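PDB 2BZU: fiber protein 2 from Human adenovirus type 41, which probably forms, as a homotrimer, spikes at the capsid vertices, whose knob, the part given here, is thought to attach the virus to its host-cell receptor. Local coordinates for residues L16-S21 / R93-N98; T112-N117 / C168-Q173. One frame throughout, in Å; residues are numbered along the deposited sequence. Where two conformers were deposited one is given.

Contact 1 of 2, residues L16-S21 / R93-N98; sequences LTTIWS and RYQETN
Leu16 lays its CD1 methyl over the middle of the Tyr94 ring, 3.7 Å from CD1 to the ring centroid and almost on the ring normal. This is a CH-pi contact. The other branch, CD2, reaches the CG2 methyl of Thr97. Ile19 runs alongside Tyr94, and its CG1 packs 3.7 Å from Tyr94 CD1. The Tyr94 hydroxyl bonds the backbone O of Ser102. The strands are antiparallel. Ile19 and Tyr94 form a non-hydrogen-bonded pair. Trp20 and Arg93 form a hydrogen-bonded one, Trp20 N to Arg93 O (2.9 Å) and Arg93 N to Trp20 O (3.0 Å). Gln95 N donates to Thr18 O.

On the other face of the sheet, Trp20 has CG between its backbone N and carbonyl carbon (chi1 70°). The indole thereby lies across Gln95, whose chain bends at chi2 (-94°). Gln95 CG sits over the six-membered ring, 3.5 Å from its centroid. The Gln95 amide is turned 62° from the ring plane, and NE2 bonds OE1 of Gln173 of the second subunit. Trp20 NE1 reaches Asn98 OD1 through a water.

Glu96 grips Thr17 with both carboxylate oxygens. OE1 takes the Thr17 N-H on its syn lone pair (2.7 Å), nearly straight. OE2 receives Thr17 OG1 (2.8 Å) from above the carboxylate plane. Thr18 OG1 donates to Thr17 OG1. A second water donates to Thr18 O and Glu96 OE1 and accepts from Glu96 N.

These three bonds hold the carboxylate in the conformer given; Thr17 and Glu96 each have a second. The donors would probably stabilise its negative charge.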
loop_
_atom_site.group_PDB
_atom_site.type_symbol
_atom_site.label_atom_id
_atom_site.label_comp_id
_atom_site.label_asym_id
_atom_site.label_seq_id
_atom_site.Cartn_x
_atom_site.Cartn_y
_atom_site.Cartn_z
ATOM N N LEU A 16 10.990 -7.860 -16.170
ATOM C CA LEU A 16 9.549 -8.073 -16.091
ATOM C C LEU A 16 9.037 -7.607 -14.730
ATOM O O LEU A 16 9.577 -8.032 -13.698
ATOM C CB LEU A 16 9.258 -9.567 -16.220
ATOM C CG LEU A 16 9.761 -10.196 -17.516
ATOM C CD1 LEU A 16 10.028 -11.687 -17.323
ATOM C CD2 LEU A 16 8.778 -9.974 -18.602
ATOM N N THR A 17 7.997 -6.767 -14.728
ATOM C CA THR A 17 7.530 -6.113 -13.503
ATOM C C THR A 17 6.261 -6.752 -12.918
ATOM O O THR A 17 6.023 -6.664 -11.698
ATOM C CB THR A 17 7.288 -4.598 -13.763
ATOM O OG1 THR A 17 6.054 -4.462 -14.483
ATOM C CG2 THR A 17 8.382 -4.003 -14.611
ATOM N N THR A 18 5.459 -7.391 -13.767
ATOM C CA THR A 18 4.094 -7.780 -13.409
ATOM C C THR A 18 3.792 -9.240 -13.702
ATOM O O THR A 18 4.017 -9.701 -14.816
ATOM C CB THR A 18 3.075 -6.921 -14.192
ATOM O OG1 THR A 18 3.354 -5.528 -13.988
ATOM C CG2 THR A 18 1.664 -7.194 -13.762
ATOM N N ILE A 19 3.242 -9.935 -12.700
ATOM C CA ILE A 19 2.615 -11.230 -12.923
ATOM C C ILE A 19 1.145 -11.085 -12.570
ATOM O O ILE A 19 0.801 -10.453 -11.563
ATOM C CB ILE A 19 3.223 -12.343 -12.062
ATOM C CG1 ILE A 19 4.711 -12.508 -12.357
ATOM C CG2 ILE A 19 2.476 -13.660 -12.308
ATOM C CD1 ILE A 19 5.414 -13.433 -11.362
ATOM N N TRP A 20 0.277 -11.672 -13.387
ATOM C CA TRP A 20 -1.124 -11.669 -13.010
ATOM C C TRP A 20 -1.862 -12.917 -13.476
ATOM O O TRP A 20 -1.331 -13.704 -14.263
ATOM C CB TRP A 20 -1.830 -10.368 -13.427
ATOM C CG TRP A 20 -2.048 -10.140 -14.880
ATOM C CD1 TRP A 20 -1.801 -10.996 -15.910
ATOM C CD2 TRP A 20 -2.585 -8.944 -15.468
ATOM N NE1 TRP A 20 -2.136 -10.405 -17.117
ATOM C CE2 TRP A 20 -2.637 -9.150 -16.868
ATOM C CE3 TRP A 20 -3.022 -7.718 -14.955
ATOM C CZ2 TRP A 20 -3.124 -8.175 -17.745
ATOM C CZ3 TRP A 20 -3.518 -6.746 -15.844
ATOM C CH2 TRP A 20 -3.555 -6.989 -17.212
ATOM N N SER A 21 -3.080 -13.085 -12.960
ATOM C CA SER A 21 -3.915 -14.227 -13.336
ATOM C C SER A 21 -5.210 -13.804 -14.001
ATOM O O SER A 21 -6.257 -14.459 -13.843
ATOM C CB SER A 21 -4.235 -15.091 -12.106
ATOM O OG SER A 21 -5.061 -14.400 -11.190
ATOM N N ARG A 93 0.537 -15.542 -15.706
ATOM C CA ARG A 93 1.361 -15.041 -16.809
ATOM C C ARG A 93 2.064 -13.728 -16.484
ATOM O O ARG A 93 1.548 -12.929 -15.698
ATOM C CB ARG A 93 0.474 -14.840 -18.053
ATOM C CG ARG A 93 -0.336 -16.089 -18.401
ATOM C CD ARG A 93 -1.060 -16.066 -19.741
ATOM N NE ARG A 93 -0.166 -16.408 -20.825
ATOM C CZ ARG A 93 0.020 -17.621 -21.366
ATOM N NH1 ARG A 93 -0.636 -18.709 -20.960
ATOM N NH2 ARG A 93 0.894 -17.747 -22.330
ATOM N N TYR A 94 3.230 -13.532 -17.091
ATOM C CA TYR A 94 3.834 -12.218 -17.093
ATOM C C TYR A 94 2.942 -11.315 -17.940
ATOM O O TYR A 94 2.719 -11.567 -19.125
ATOM C CB TYR A 94 5.244 -12.248 -17.678
ATOM C CG TYR A 94 6.253 -12.931 -16.793
ATOM C CD1 TYR A 94 6.576 -12.417 -15.529
ATOM C CD2 TYR A 94 6.908 -14.088 -17.213
ATOM C CE1 TYR A 94 7.498 -13.048 -14.728
ATOM C CE2 TYR A 94 7.833 -14.727 -16.415
ATOM C CZ TYR A 94 8.135 -14.215 -15.161
ATOM O OH TYR A 94 9.078 -14.845 -14.341
ATOM N N GLN A 95 2.452 -10.222 -17.347
ATOM C CA GLN A 95 1.543 -9.345 -18.067
ATOM C C GLN A 95 2.207 -8.719 -19.294
ATOM O O GLN A 95 1.566 -8.574 -20.344
ATOM C CB GLN A 95 0.972 -8.290 -17.102
ATOM C CG GLN A 95 0.110 -7.230 -17.727
ATOM C CD GLN A 95 0.906 -6.024 -18.071
ATOM O OE1 GLN A 95 1.718 -5.567 -17.266
ATOM N NE2 GLN A 95 0.728 -5.514 -19.280
ATOM N N GLU A 96 3.470 -8.339 -19.159
ATOM C CA GLU A 96 4.131 -7.577 -20.223
ATOM C C GLU A 96 4.353 -8.384 -21.494
ATOM O O GLU A 96 4.224 -7.850 -22.604
ATOM C CB GLU A 96 5.413 -6.913 -19.706
ATOM C CG GLU A 96 5.193 -5.715 -18.795
ATOM C CD GLU A 96 6.239 -5.566 -17.645
ATOM O OE1 GLU A 96 6.758 -6.582 -17.102
ATOM O OE2 GLU A 96 6.547 -4.401 -17.260
ATOM N N THR A 97 4.675 -9.655 -21.343
ATOM C CA THR A 97 4.960 -10.528 -22.483
ATOM C C THR A 97 3.836 -11.496 -22.838
ATOM O O THR A 97 3.834 -12.095 -23.929
ATOM C CB THR A 97 6.215 -11.356 -22.202
ATOM O OG1 THR A 97 6.016 -12.106 -20.997
ATOM C CG2 THR A 97 7.458 -10.452 -22.049
ATOM N N ASN A 98 2.915 -11.678 -21.899
ATOM C CA ASN A 98 1.863 -12.679 -21.962
ATOM C C ASN A 98 2.386 -14.122 -22.050
ATOM O O ASN A 98 1.657 -15.025 -22.480
ATOM C CB ASN A 98 0.845 -12.387 -23.063
ATOM C CG ASN A 98 -0.551 -12.840 -22.679
ATOM O OD1 ASN A 98 -0.833 -13.114 -21.494
ATOM N ND2 ASN A 98 -1.452 -12.861 -23.641
HETATM O O HOH W 1 5.321 -8.880 -17.086
HETATM O O HOH W 2 -2.575 -12.429 -19.311
#

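Contact 2 of 2, residues T112-N117 / C168-Q173; sequences TVYPRN and CYITEQ
Tyr114 reaches from its loop to strand 165-170, and it makes the one direct hydrogen bond of the contact. Its OH accepts from the backbone N-H of Ile170 at 3.0 Å, with an angle of 165° at the hydrogen. The Ile170 nitrogen lies in the plane of the ring, at its edge. Ile170 O also lies at that edge, 3.3 Å from Tyr114 CE2. Tyr114 CG stands anti to its own carbonyl carbon (chi1 -43°), which extends the phenol toward the strand.

Apolar contacts flank the bond. Tyr169 CB approaches Tyr114 CZ at 4.0 Å, and the two side chains cross at about a right angle. The Tyr169 ring itself turns away, and its hydroxyl bonds Phe107 O. Val113 CG1 lies over the centre of the Tyr114 ring, 3.6 Å above its plane. Apart from the ring, Val113 CG2 meets Ile170 CG2 at 4.1 Å. Val113 also packs on Phe39 of the third subunit, and Ile170 on Cys41 of that subunit.

A water makes the remaining polar link. It bonds Thr112 OG1 at 2.7 Å and donates to Glu172 OE1 at 3.0 Å. That same carboxylate oxygen accepts the backbone N-H of Ser111.

Direct contact is sparse, and the nearest CA atoms, those of Val113 and Ile170, are 7.3 Å apart. The loop is joined to the last strand and the residues after it by the Tyr114 hydroxyl and, just before Thr112, by backbone bonds of Met108 and Asn110. The arrangement belongs to the beta-sandwich fold of the adenovirus fibre knob, at the trimer interface.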
loop_
_atom_site.group_PDB
_atom_site.type_symbol
_atom_site.label_atom_id
_atom_site.label_comp_id
_atom_site.label_asym_id
_atom_site.label_seq_id
_atom_site.Cartn_x
_atom_site.Cartn_y
_atom_site.Cartn_z
ATOM N N THR A 112 14.412 -15.876 3.884
ATOM C CA THR A 112 15.106 -15.423 5.103
ATOM C C THR A 112 14.138 -14.602 5.955
ATOM O O THR A 112 14.050 -14.798 7.183
ATOM C CB THR A 112 16.382 -14.644 4.752
ATOM O OG1 THR A 112 17.256 -15.509 4.024
ATOM C CG2 THR A 112 17.103 -14.155 6.000
ATOM N N VAL A 113 13.370 -13.729 5.305
ATOM C CA VAL A 113 12.391 -12.896 5.986
ATOM C C VAL A 113 11.184 -13.712 6.447
ATOM O O VAL A 113 10.654 -13.491 7.546
ATOM C CB VAL A 113 11.952 -11.711 5.080
ATOM C CG1 VAL A 113 10.903 -10.857 5.749
ATOM C CG2 VAL A 113 13.167 -10.847 4.689
ATOM N N TYR A 114 10.750 -14.646 5.590
ATOM C CA TYR A 114 9.624 -15.528 5.848
ATOM C C TYR A 114 10.113 -16.985 5.741
ATOM O O TYR A 114 9.903 -17.660 4.739
ATOM C CB TYR A 114 8.479 -15.275 4.842
ATOM C CG TYR A 114 8.208 -13.819 4.574
ATOM C CD1 TYR A 114 7.504 -13.035 5.481
ATOM C CD2 TYR A 114 8.614 -13.236 3.377
ATOM C CE1 TYR A 114 7.252 -11.674 5.226
ATOM C CE2 TYR A 114 8.362 -11.894 3.097
ATOM C CZ TYR A 114 7.698 -11.113 4.017
ATOM O OH TYR A 114 7.480 -9.792 3.702
ATOM N N PRO A 115 10.777 -17.500 6.791
ATOM C CA PRO A 115 11.253 -18.879 6.741
ATOM C C PRO A 115 10.125 -19.896 6.569
ATOM O O PRO A 115 9.012 -19.684 7.058
ATOM C CB PRO A 115 11.935 -19.064 8.103
ATOM C CG PRO A 115 12.234 -17.672 8.563
ATOM C CD PRO A 115 11.131 -16.832 8.055
ATOM N N ARG A 116 10.412 -20.983 5.873
ATOM C CA ARG A 116 9.380 -21.996 5.654
ATOM C C ARG A 116 8.787 -22.477 6.982
ATOM O O ARG A 116 9.530 -22.793 7.943
ATOM C CB ARG A 116 9.883 -23.168 4.809
ATOM C CG ARG A 116 9.837 -22.853 3.309
ATOM C CD ARG A 116 10.304 -23.995 2.444
ATOM N NE ARG A 116 11.733 -24.128 2.574
ATOM C CZ ARG A 116 12.642 -23.460 1.861
ATOM N NH1 ARG A 116 13.921 -23.627 2.142
ATOM N NH2 ARG A 116 12.294 -22.612 0.896
ATOM N N ASN A 117 7.455 -22.493 7.033
ATOM C CA ASN A 117 6.700 -23.008 8.160
ATOM C C ASN A 117 6.811 -22.161 9.443
ATOM O O ASN A 117 6.410 -22.610 10.518
ATOM C CB ASN A 117 7.066 -24.472 8.436
ATOM C CG ASN A 117 6.546 -25.410 7.366
ATOM O OD1 ASN A 117 5.385 -25.299 6.936
ATOM N ND2 ASN A 117 7.407 -26.340 6.911
ATOM N N CYS A 168 1.639 -6.340 0.778
ATOM C CA CYS A 168 3.031 -6.026 0.346
ATOM C C CYS A 168 3.957 -7.056 1.055
ATOM O O CYS A 168 3.660 -7.420 2.209
ATOM C CB CYS A 168 3.393 -4.589 0.743
ATOM S SG CYS A 168 5.091 -4.116 0.419
ATOM N N TYR A 169 5.009 -7.566 0.398
ATOM C CA TYR A 169 5.998 -8.435 0.994
ATOM C C TYR A 169 7.371 -8.203 0.365
ATOM O O TYR A 169 7.508 -7.507 -0.651
ATOM C CB TYR A 169 5.563 -9.915 0.881
ATOM C CG TYR A 169 5.478 -10.427 -0.542
ATOM C CD1 TYR A 169 6.563 -11.041 -1.156
ATOM C CD2 TYR A 169 4.294 -10.300 -1.274
ATOM C CE1 TYR A 169 6.494 -11.479 -2.476
ATOM C CE2 TYR A 169 4.214 -10.748 -2.567
ATOM C CZ TYR A 169 5.308 -11.340 -3.169
ATOM O OH TYR A 169 5.194 -11.758 -4.483
ATOM N N ILE A 170 8.376 -8.741 1.042
ATOM C CA ILE A 170 9.758 -8.652 0.629
ATOM C C ILE A 170 10.088 -9.883 -0.195
ATOM O O ILE A 170 9.757 -11.014 0.195
ATOM C CB ILE A 170 10.688 -8.605 1.855
ATOM C CG1 ILE A 170 10.368 -7.367 2.716
ATOM C CG2 ILE A 170 12.144 -8.675 1.417
ATOM C CD1 ILE A 170 11.018 -6.118 2.303
ATOM N N THR A 171 10.760 -9.680 -1.327
ATOM C CA THR A 171 11.049 -10.782 -2.252
ATOM C C THR A 171 12.409 -11.431 -2.037
ATOM O O THR A 171 13.332 -10.829 -1.456
ATOM C CB THR A 171 11.015 -10.323 -3.714
ATOM O OG1 THR A 171 12.124 -9.446 -3.982
ATOM C CG2 THR A 171 9.723 -9.587 -4.003
ATOM N N GLU A 172 12.551 -12.654 -2.558
ATOM C CA GLU A 172 13.861 -13.277 -2.740
ATOM C C GLU A 172 14.716 -12.418 -3.655
ATOM O O GLU A 172 14.182 -11.754 -4.536
ATOM C CB GLU A 172 13.726 -14.615 -3.481
ATOM C CG GLU A 172 13.564 -15.883 -2.711
ATOM C CD GLU A 172 14.633 -16.165 -1.671
ATOM O OE1 GLU A 172 14.343 -15.916 -0.523
ATOM O OE2 GLU A 172 15.771 -16.648 -1.967
ATOM N N GLN A 173 16.031 -12.448 -3.443
ATOM C CA GLN A 173 17.003 -11.720 -4.280
ATOM C C GLN A 173 17.427 -12.576 -5.486
ATOM O O GLN A 173 17.243 -13.793 -5.477
ATOM C CB GLN A 173 18.244 -11.279 -3.452
ATOM C CG GLN A 173 17.989 -10.235 -2.267
ATOM C CD GLN A 173 19.232 -9.854 -1.452
ATOM O OE1 GLN A 173 20.030 -8.969 -1.824
ATOM N NE2 GLN A 173 19.348 -10.476 -0.266
HETATM O O HOH W 3 16.677 -15.825 1.422
#

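Contact 1 and contact 2 involve the two outermost strands, within this chain, of the same five-strand antiparallel sheet. Strand 93-94 of contact 1 forms one border and strand 165-170 of contact 2 the other. Strands 18-20, 36-45 and 48-57 lie between them. The contact centres are 21 Å apart and the nearest atoms about 7 Å, without touching. Along the chain contact 1 is complete before contact 2 begins. Both lie in the knob and at subunit boundaries: residues of contact 1 meet the second subunit, those of contact 2 the third. The contact 1 loop of one subunit thus meets the contact 2 end of a neighbour through one side-chain bond, linking the two sites between subunits.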